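E2A dna-binding protein (Human adenovirus 5, PDB 2WB0) binds single-stranded DNA and supports the elongation phase of viral strand-displacement replication, unwinding the template without ATP by forming multimers. Local coordinates at residues K191-A205 / K261-I273. Sequence-based numbering, arbitrary orientation.
Sequences KAQVAFKQIKAFMQA and KSVLASVHHPALI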
ATOM      1  N   LYS A 191     -17.826  -5.049   4.357  1.00 19.52           N
ATOM      2  CA  LYS A 191     -17.094  -3.797   4.401  1.00 19.50           C
ATOM      3  C   LYS A 191     -15.830  -3.841   3.470  1.00 17.24           C
ATOM      4  O   LYS A 191     -15.486  -2.832   2.851  1.00 17.32           O
ATOM      5  CB  LYS A 191     -16.612  -3.511   5.843  1.00 19.37           C
ATOM      6  CG  LYS A 191     -15.980  -2.137   5.926  1.00 22.70           C
ATOM      7  CD  LYS A 191     -16.207  -1.525   7.277  1.00 32.05           C
ATOM      8  CE  LYS A 191     -15.142  -1.744   8.243  1.00 35.71           C
ATOM      9  NZ  LYS A 191     -15.881  -1.484   9.551  1.00 39.56           N
ATOM     10  N   ALA A 192     -15.106  -4.971   3.451  1.00 16.45           N
ATOM     11  CA  ALA A 192     -13.973  -5.119   2.538  1.00 15.35           C
ATOM     12  C   ALA A 192     -14.442  -4.921   1.119  1.00 15.26           C
ATOM     13  O   ALA A 192     -13.779  -4.221   0.346  1.00 14.90           O
ATOM     14  CB  ALA A 192     -13.292  -6.475   2.657  1.00 16.21           C
ATOM     15  N   GLN A 193     -15.560  -5.552   0.747  1.00 15.12           N
ATOM     16  CA  GLN A 193     -15.940  -5.410  -0.637  1.00 15.44           C
ATOM     17  C   GLN A 193     -16.312  -3.957  -0.942  1.00 15.32           C
ATOM     18  O   GLN A 193     -15.981  -3.449  -1.985  1.00 16.87           O
ATOM     19  CB  GLN A 193     -17.047  -6.354  -1.086  1.00 15.38           C
ATOM     20  CG  GLN A 193     -17.262  -6.202  -2.660  1.00 18.09           C
ATOM     21  CD  GLN A 193     -17.977  -7.417  -3.291  1.00 23.74           C
ATOM     22  OE1 GLN A 193     -17.368  -8.231  -4.046  1.00 21.82           O
ATOM     23  NE2 GLN A 193     -19.277  -7.535  -2.997  1.00 17.75           N
ATOM     24  N   VAL A 194     -16.979  -3.286  -0.033  1.00 15.18           N
ATOM     25  CA  VAL A 194     -17.235  -1.835  -0.265  1.00 14.46           C
ATOM     26  C   VAL A 194     -15.941  -1.093  -0.609  1.00 13.49           C
ATOM     27  O   VAL A 194     -15.909  -0.324  -1.555  1.00 13.94           O
ATOM     28  CB  VAL A 194     -17.902  -1.207   0.953  1.00 15.32           C
ATOM     29  CG1 VAL A 194     -17.946   0.330   0.781  1.00 13.62           C
ATOM     30  CG2 VAL A 194     -19.324  -1.717   1.095  1.00 15.74           C
ATOM     31  N   ALA A 195     -14.849  -1.328   0.144  1.00 14.96           N
ATOM     32  CA  ALA A 195     -13.554  -0.623  -0.106  1.00 13.80           C
ATOM     33  C   ALA A 195     -12.894  -0.958  -1.456  1.00 13.61           C
ATOM     34  O   ALA A 195     -12.222  -0.094  -2.110  1.00 12.79           O
ATOM     35  CB  ALA A 195     -12.565  -0.961   1.052  1.00 14.01           C
ATOM     36  N   PHE A 196     -13.019  -2.209  -1.878  1.00 13.95           N
ATOM     37  CA  PHE A 196     -12.579  -2.532  -3.234  1.00 15.40           C
ATOM     38  C   PHE A 196     -13.461  -1.898  -4.322  1.00 14.73           C
ATOM     39  O   PHE A 196     -12.957  -1.485  -5.356  1.00 15.03           O
ATOM     40  CB  PHE A 196     -12.438  -4.045  -3.456  1.00 15.92           C
ATOM     41  CG  PHE A 196     -11.178  -4.667  -2.771  1.00 15.08           C
ATOM     42  CD1 PHE A 196      -9.958  -4.728  -3.423  1.00 12.19           C
ATOM     43  CD2 PHE A 196     -11.278  -5.195  -1.512  1.00 14.87           C
ATOM     44  CE1 PHE A 196      -8.848  -5.309  -2.841  1.00 13.18           C
ATOM     45  CE2 PHE A 196     -10.137  -5.780  -0.874  1.00 16.86           C
ATOM     46  CZ  PHE A 196      -8.915  -5.822  -1.584  1.00 13.65           C
ATOM     47  N   LYS A 197     -14.767  -1.819  -4.073  1.00 14.49           N
ATOM     48  CA  LYS A 197     -15.635  -1.138  -5.052  1.00 14.04           C
ATOM     49  C   LYS A 197     -15.263   0.332  -5.141  1.00 14.09           C
ATOM     50  O   LYS A 197     -15.358   0.948  -6.219  1.00 15.03           O
ATOM     51  CB  LYS A 197     -17.115  -1.265  -4.636  1.00 14.87           C
ATOM     52  CG  LYS A 197     -17.694  -2.656  -5.047  1.00 13.97           C
ATOM     53  CD  LYS A 197     -19.189  -2.771  -4.628  1.00 20.72           C
ATOM     54  CE  LYS A 197     -19.917  -3.902  -5.365  1.00 24.34           C
ATOM     55  NZ  LYS A 197     -21.107  -4.345  -4.577  1.00 23.61           N
ATOM     56  N   GLN A 198     -14.904   0.898  -3.983  1.00 13.09           N
ATOM     57  CA  GLN A 198     -14.533   2.316  -3.870  1.00 13.26           C
ATOM     58  C   GLN A 198     -13.295   2.591  -4.707  1.00 12.74           C
ATOM     59  O   GLN A 198     -13.289   3.564  -5.454  1.00 12.78           O
ATOM     60  CB  GLN A 198     -14.275   2.710  -2.394  1.00 12.45           C
ATOM     61  CG  GLN A 198     -14.105   4.266  -2.124  1.00 13.54           C
ATOM     62  CD  GLN A 198     -12.812   4.857  -2.626  1.00 16.64           C
ATOM     63  OE1 GLN A 198     -12.743   6.085  -2.931  1.00 19.96           O
ATOM     64  NE2 GLN A 198     -11.727   4.035  -2.630  1.00 12.16           N
ATOM     65  N   ILE A 199     -12.260   1.742  -4.614  1.00 12.42           N
ATOM     66  CA  ILE A 199     -11.027   2.074  -5.356  1.00 14.14           C
ATOM     67  C   ILE A 199     -11.264   1.916  -6.870  1.00 14.28           C
ATOM     68  O   ILE A 199     -10.803   2.746  -7.674  1.00 15.48           O
ATOM     69  CB  ILE A 199      -9.762   1.274  -4.844  1.00 13.38           C
ATOM     70  CG1 ILE A 199      -8.499   1.871  -5.504  1.00 12.85           C
ATOM     71  CG2 ILE A 199      -9.870  -0.224  -5.126  1.00 15.70           C
ATOM     72  CD1 ILE A 199      -8.284   3.395  -5.126  1.00 14.20           C
ATOM     73  N   LYS A 200     -11.991   0.873  -7.233  1.00 16.64           N
ATOM     74  CA  LYS A 200     -12.329   0.640  -8.627  1.00 17.73           C
ATOM     75  C   LYS A 200     -13.145   1.817  -9.199  1.00 17.75           C
ATOM     76  O   LYS A 200     -12.796   2.357 -10.247  1.00 19.15           O
ATOM     77  CB  LYS A 200     -13.008  -0.684  -8.792  1.00 17.96           C
ATOM     78  CG  LYS A 200     -13.532  -0.910 -10.225  1.00 24.07           C
ATOM     79  CD  LYS A 200     -14.057  -2.371 -10.326  1.00 28.49           C
ATOM     80  CE  LYS A 200     -15.096  -2.475 -11.448  1.00 35.39           C
ATOM     81  NZ  LYS A 200     -15.918  -3.761 -11.366  1.00 39.39           N
ATOM     82  N   ALA A 201     -14.096   2.341  -8.444  1.00 18.10           N
ATOM     83  CA  ALA A 201     -14.835   3.530  -8.895  1.00 17.00           C
ATOM     84  C   ALA A 201     -13.994   4.810  -8.953  1.00 17.18           C
ATOM     85  O   ALA A 201     -14.226   5.727  -9.771  1.00 15.43           O
ATOM     86  CB  ALA A 201     -16.127   3.779  -7.964  1.00 15.97           C
ATOM     87  N   PHE A 202     -13.079   4.947  -8.006  1.00 15.39           N
ATOM     88  CA  PHE A 202     -12.223   6.107  -7.956  1.00 15.72           C
ATOM     89  C   PHE A 202     -11.361   6.110  -9.226  1.00 16.29           C
ATOM     90  O   PHE A 202     -11.176   7.145  -9.885  1.00 16.16           O
ATOM     91  CB  PHE A 202     -11.356   5.975  -6.668  1.00 14.74           C
ATOM     92  CG  PHE A 202     -10.536   7.169  -6.349  1.00 16.02           C
ATOM     93  CD1 PHE A 202     -11.110   8.279  -5.707  1.00 19.66           C
ATOM     94  CD2 PHE A 202      -9.178   7.187  -6.614  1.00 18.64           C
ATOM     95  CE1 PHE A 202     -10.406   9.357  -5.434  1.00 18.69           C
ATOM     96  CE2 PHE A 202      -8.420   8.310  -6.315  1.00 20.59           C
ATOM     97  CZ  PHE A 202      -9.023   9.392  -5.709  1.00 18.71           C
ATOM     98  N   MET A 203     -10.854   4.929  -9.569  1.00 16.31           N
ATOM     99  CA  MET A 203      -9.995   4.792 -10.763  1.00 18.45           C
ATOM    100  C   MET A 203     -10.820   5.057 -12.044  1.00 18.92           C
ATOM    101  O   MET A 203     -10.305   5.675 -12.961  1.00 19.16           O
ATOM    102  CB  MET A 203      -9.379   3.385 -10.785  1.00 17.38           C
ATOM    103  CG  MET A 203      -8.217   3.319  -9.648  1.00 17.30           C
ATOM    104  SD  MET A 203      -7.697   1.643  -9.527  1.00 21.31           S
ATOM    105  CE  MET A 203      -6.719   1.513 -11.083  1.00 22.31           C
ATOM    106  N   GLN A 204     -12.050   4.534 -12.097  1.00 20.97           N
ATOM    107  CA  GLN A 204     -12.950   4.751 -13.258  1.00 22.02           C
ATOM    108  C   GLN A 204     -13.214   6.270 -13.398  1.00 22.10           C
ATOM    109  O   GLN A 204     -13.280   6.791 -14.497  1.00 20.24           O
ATOM    110  CB  GLN A 204     -14.280   3.951 -13.131  1.00 23.74           C
ATOM    111  CG  GLN A 204     -14.201   2.437 -13.297  1.00 26.51           C
ATOM    112  CD  GLN A 204     -15.468   1.681 -12.843  1.00 32.97           C
ATOM    113  OE1 GLN A 204     -15.851   0.687 -13.461  1.00 33.36           O
ATOM    114  NE2 GLN A 204     -16.098   2.126 -11.723  1.00 29.85           N
ATOM    115  N   ALA A 205     -13.302   6.994 -12.292  1.00 22.44           N
ATOM    116  CA  ALA A 205     -13.526   8.442 -12.383  1.00 21.92           C
ATOM    117  C   ALA A 205     -12.276   9.198 -12.817  1.00 23.56           C
ATOM    118  O   ALA A 205     -12.357  10.262 -13.461  1.00 21.85           O
ATOM    119  CB  ALA A 205     -14.007   9.002 -11.074  1.00 23.15           C
ATOM    120  N   LYS A 261     -16.926  12.954  -9.784  1.00 23.92           N
ATOM    121  CA  LYS A 261     -17.079  11.470  -9.801  1.00 24.73           C
ATOM    122  C   LYS A 261     -16.155  10.708  -8.796  1.00 23.05           C
ATOM    123  O   LYS A 261     -16.538   9.628  -8.301  1.00 23.93           O
ATOM    124  CB  LYS A 261     -16.989  10.860 -11.223  1.00 25.33           C
ATOM    125  CG  LYS A 261     -18.028  11.419 -12.261  1.00 31.04           C
ATOM    126  CD  LYS A 261     -19.359  11.732 -11.585  1.00 37.64           C
ATOM    127  CE  LYS A 261     -20.488  12.177 -12.590  1.00 45.51           C
ATOM    128  NZ  LYS A 261     -21.034  11.117 -13.543  1.00 47.13           N
ATOM    129  N   SER A 262     -14.973  11.276  -8.518  1.00 21.69           N
ATOM    130  CA  SER A 262     -13.971  10.770  -7.514  1.00 22.02           C
ATOM    131  C   SER A 262     -14.598  10.717  -6.186  1.00 20.97           C
ATOM    132  O   SER A 262     -14.418   9.726  -5.397  1.00 21.31           O
ATOM    133  CB  SER A 262     -12.854  11.826  -7.270  1.00 20.74           C
ATOM    134  OG  SER A 262     -12.030  11.696  -8.314  1.00 32.79           O
ATOM    135  N   VAL A 263     -15.242  11.838  -5.870  1.00 19.64           N
ATOM    136  CA  VAL A 263     -15.896  11.988  -4.578  1.00 19.30           C
ATOM    137  C   VAL A 263     -17.081  11.036  -4.458  1.00 19.15           C
ATOM    138  O   VAL A 263     -17.286  10.380  -3.407  1.00 17.20           O
ATOM    139  CB  VAL A 263     -16.279  13.476  -4.300  1.00 19.40           C
ATOM    140  CG1 VAL A 263     -16.956  13.564  -2.953  1.00 19.81           C
ATOM    141  CG2 VAL A 263     -15.017  14.357  -4.356  1.00 19.06           C
ATOM    142  N   LEU A 264     -17.847  10.907  -5.536  1.00 19.55           N
ATOM    143  CA  LEU A 264     -19.013  10.027  -5.539  1.00 20.11           C
ATOM    144  C   LEU A 264     -18.603   8.558  -5.322  1.00 20.33           C
ATOM    145  O   LEU A 264     -19.380   7.708  -4.764  1.00 19.83           O
ATOM    146  CB  LEU A 264     -19.750  10.150  -6.887  1.00 18.50           C
ATOM    147  CG  LEU A 264     -21.012  11.031  -7.055  1.00 25.73           C
ATOM    148  CD1 LEU A 264     -21.655  11.704  -5.865  1.00 24.56           C
ATOM    149  CD2 LEU A 264     -20.974  11.881  -8.309  1.00 24.93           C
ATOM    150  N   ALA A 265     -17.403   8.215  -5.785  1.00 18.15           N
ATOM    151  CA  ALA A 265     -16.923   6.841  -5.497  1.00 17.28           C
ATOM    152  C   ALA A 265     -16.986   6.525  -4.014  1.00 16.72           C
ATOM    153  O   ALA A 265     -17.435   5.413  -3.623  1.00 17.63           O
ATOM    154  CB  ALA A 265     -15.465   6.632  -6.029  1.00 17.22           C
ATOM    155  N   SER A 266     -16.580   7.489  -3.171  1.00 16.76           N
ATOM    156  CA  SER A 266     -16.652   7.324  -1.719  1.00 19.29           C
ATOM    157  C   SER A 266     -18.077   7.435  -1.197  1.00 20.70           C
ATOM    158  O   SER A 266     -18.457   6.739  -0.239  1.00 20.87           O
ATOM    159  CB  SER A 266     -15.738   8.314  -0.977  1.00 18.46           C
ATOM    160  OG  SER A 266     -14.353   8.038  -1.322  1.00 18.07           O
ATOM    161  N   VAL A 267     -18.862   8.343  -1.796  1.00 20.75           N
ATOM    162  CA  VAL A 267     -20.266   8.440  -1.372  1.00 20.75           C
ATOM    163  C   VAL A 267     -21.010   7.106  -1.578  1.00 20.19           C
ATOM    164  O   VAL A 267     -21.681   6.570  -0.625  1.00 19.11           O
ATOM    165  CB  VAL A 267     -21.005   9.618  -2.091  1.00 21.97           C
ATOM    166  CG1 VAL A 267     -22.586   9.592  -1.716  1.00 22.77           C
ATOM    167  CG2 VAL A 267     -20.316  10.912  -1.771  1.00 20.55           C
ATOM    168  N   HIS A 268     -20.875   6.556  -2.790  1.00 18.59           N
ATOM    169  CA  HIS A 268     -21.490   5.254  -3.118  1.00 19.70           C
ATOM    170  C   HIS A 268     -20.867   4.078  -2.443  1.00 19.60           C
ATOM    171  O   HIS A 268     -21.571   3.087  -2.151  1.00 20.29           O
ATOM    172  CB  HIS A 268     -21.449   4.974  -4.620  1.00 19.71           C
ATOM    173  CG  HIS A 268     -22.120   6.047  -5.439  1.00 23.93           C
ATOM    174  ND1 HIS A 268     -21.698   6.391  -6.703  1.00 25.42           N
ATOM    175  CD2 HIS A 268     -23.188   6.842  -5.171  1.00 28.44           C
ATOM    176  CE1 HIS A 268     -22.481   7.346  -7.191  1.00 26.50           C
ATOM    177  NE2 HIS A 268     -23.359   7.675  -6.260  1.00 22.47           N
ATOM    178  N   HIS A 269     -19.562   4.158  -2.179  1.00 16.66           N
ATOM    179  CA  HIS A 269     -18.920   3.052  -1.506  1.00 15.42           C
ATOM    180  C   HIS A 269     -18.097   3.567  -0.322  1.00 17.98           C
ATOM    181  O   HIS A 269     -16.892   3.685  -0.404  1.00 17.29           O
ATOM    182  CB  HIS A 269     -18.015   2.332  -2.529  1.00 15.40           C
ATOM    183  CG  HIS A 269     -18.721   2.026  -3.804  1.00 15.90           C
ATOM    184  ND1 HIS A 269     -19.710   1.049  -3.895  1.00 17.93           N
ATOM    185  CD2 HIS A 269     -18.611   2.579  -5.030  1.00 18.97           C
ATOM    186  CE1 HIS A 269     -20.122   0.984  -5.150  1.00 19.41           C
ATOM    187  NE2 HIS A 269     -19.488   1.907  -5.850  1.00 19.63           N
ATOM    188  N   PRO A 270     -18.758   3.818   0.813  1.00 18.05           N
ATOM    189  CA  PRO A 270     -18.118   4.586   1.909  1.00 17.70           C
ATOM    190  C   PRO A 270     -17.192   3.746   2.764  1.00 16.59           C
ATOM    191  O   PRO A 270     -17.387   3.672   3.965  1.00 16.37           O
ATOM    192  CB  PRO A 270     -19.325   5.058   2.721  1.00 16.60           C
ATOM    193  CG  PRO A 270     -20.319   3.921   2.544  1.00 20.04           C
ATOM    194  CD  PRO A 270     -20.174   3.515   1.110  1.00 18.98           C
ATOM    195  N   ALA A 271     -16.117   3.203   2.171  1.00 14.61           N
ATOM    196  CA  ALA A 271     -15.047   2.526   2.951  1.00 15.32           C
ATOM    197  C   ALA A 271     -13.792   2.606   2.087  1.00 14.14           C
ATOM    198  O   ALA A 271     -13.889   2.563   0.849  1.00 14.80           O
ATOM    199  CB  ALA A 271     -15.371   1.018   3.262  1.00 13.30           C
ATOM    200  N   LEU A 272     -12.643   2.828   2.726  1.00 13.45           N
ATOM    201  CA  LEU A 272     -11.370   2.889   2.025  1.00 12.58           C
ATOM    202  C   LEU A 272     -10.501   1.680   2.378  1.00 13.77           C
ATOM    203  O   LEU A 272     -10.481   1.234   3.514  1.00 12.79           O
ATOM    204  CB  LEU A 272     -10.592   4.133   2.478  1.00 13.45           C
ATOM    205  CG  LEU A 272     -10.821   5.420   1.680  1.00 16.04           C
ATOM    206  CD1 LEU A 272     -12.008   5.532   0.709  1.00 11.99           C
ATOM    207  CD2 LEU A 272     -10.198   6.688   2.175  1.00 12.63           C
ATOM    208  N   ILE A 273      -9.734   1.212   1.394  1.00 13.17           N
ATOM    209  CA  ILE A 273      -8.662   0.241   1.672  1.00 12.77           C
ATOM    210  C   ILE A 273      -7.540   1.096   2.294  1.00 13.08           C
ATOM    211  O   ILE A 273      -7.144   2.127   1.740  1.00 13.35           O
ATOM    212  CB  ILE A 273      -8.114  -0.351   0.330  1.00 12.29           C
ATOM    213  CG1 ILE A 273      -9.174  -1.253  -0.312  1.00 14.79           C
ATOM    214  CG2 ILE A 273      -6.657  -1.010   0.557  1.00 10.01           C
ATOM    215  CD1 ILE A 273      -8.818  -1.808  -1.736  1.00 16.16           C
TER
HETATM  216  O   HOH W   1     -10.600   2.033  -1.359  1.00 13.19           O
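Small-residue helix packing passes here into helix-on-strand packing: Ala201 and Ala205 of helix 191-205 meet helix 261-268, while Ala195 meets the strand that follows it, joining segments of the two zinc-binding regions. The helices run nearly antiparallel, at 164°, with axes approaching to 8.0 Å, a spacing consistent with the small side chains between them. Ala201 CB lies 3.5 Å from Ala265 CB, and the Ala205 methyl meets CB of Lys261, whose chain then leads away.

His269, the first residue to leave helical geometry, marks the change of direction. Its imidazole is sandwiched between CB of its neighbour His268 and CB of Lys197, the latter over the ring face, 3.7 Å from the centroid, a CH-pi contact. The lysine CG stands anti to its carbonyl carbon, and the extended chain carries NZ off to a salt bridge with Glu106. Pro270 centres an inverse gamma turn, against which Val194 CG1 packs.

Strand 271-273 then crosses the helix at 78°. Ala271 O receives a CA-H...O contact from Ala195 (CA to O 3.3 Å), and Ile273 CD1 sits over one face of the Phe196 ring, 3.7 Å from its centroid. Leu242 and Leu217 add apolar cover to this pair.

Gln198 presses CB and CG on the carbonyls of His269 and Ala271 (CG to His269 O 3.3 Å) and, bent at chi2 (-72°), lays its amide against Leu272 CD1. Its OE1 lies 3.0 Å from Ser266 OG. A water donates to Ala195 O and accepts from Ile273 N (3.0 Å), with a weak further bond from Gln198 NE2. The chemistry thus implies that small apolar side chains give the closeness, while CH groups and a shared water meet the polar backbone.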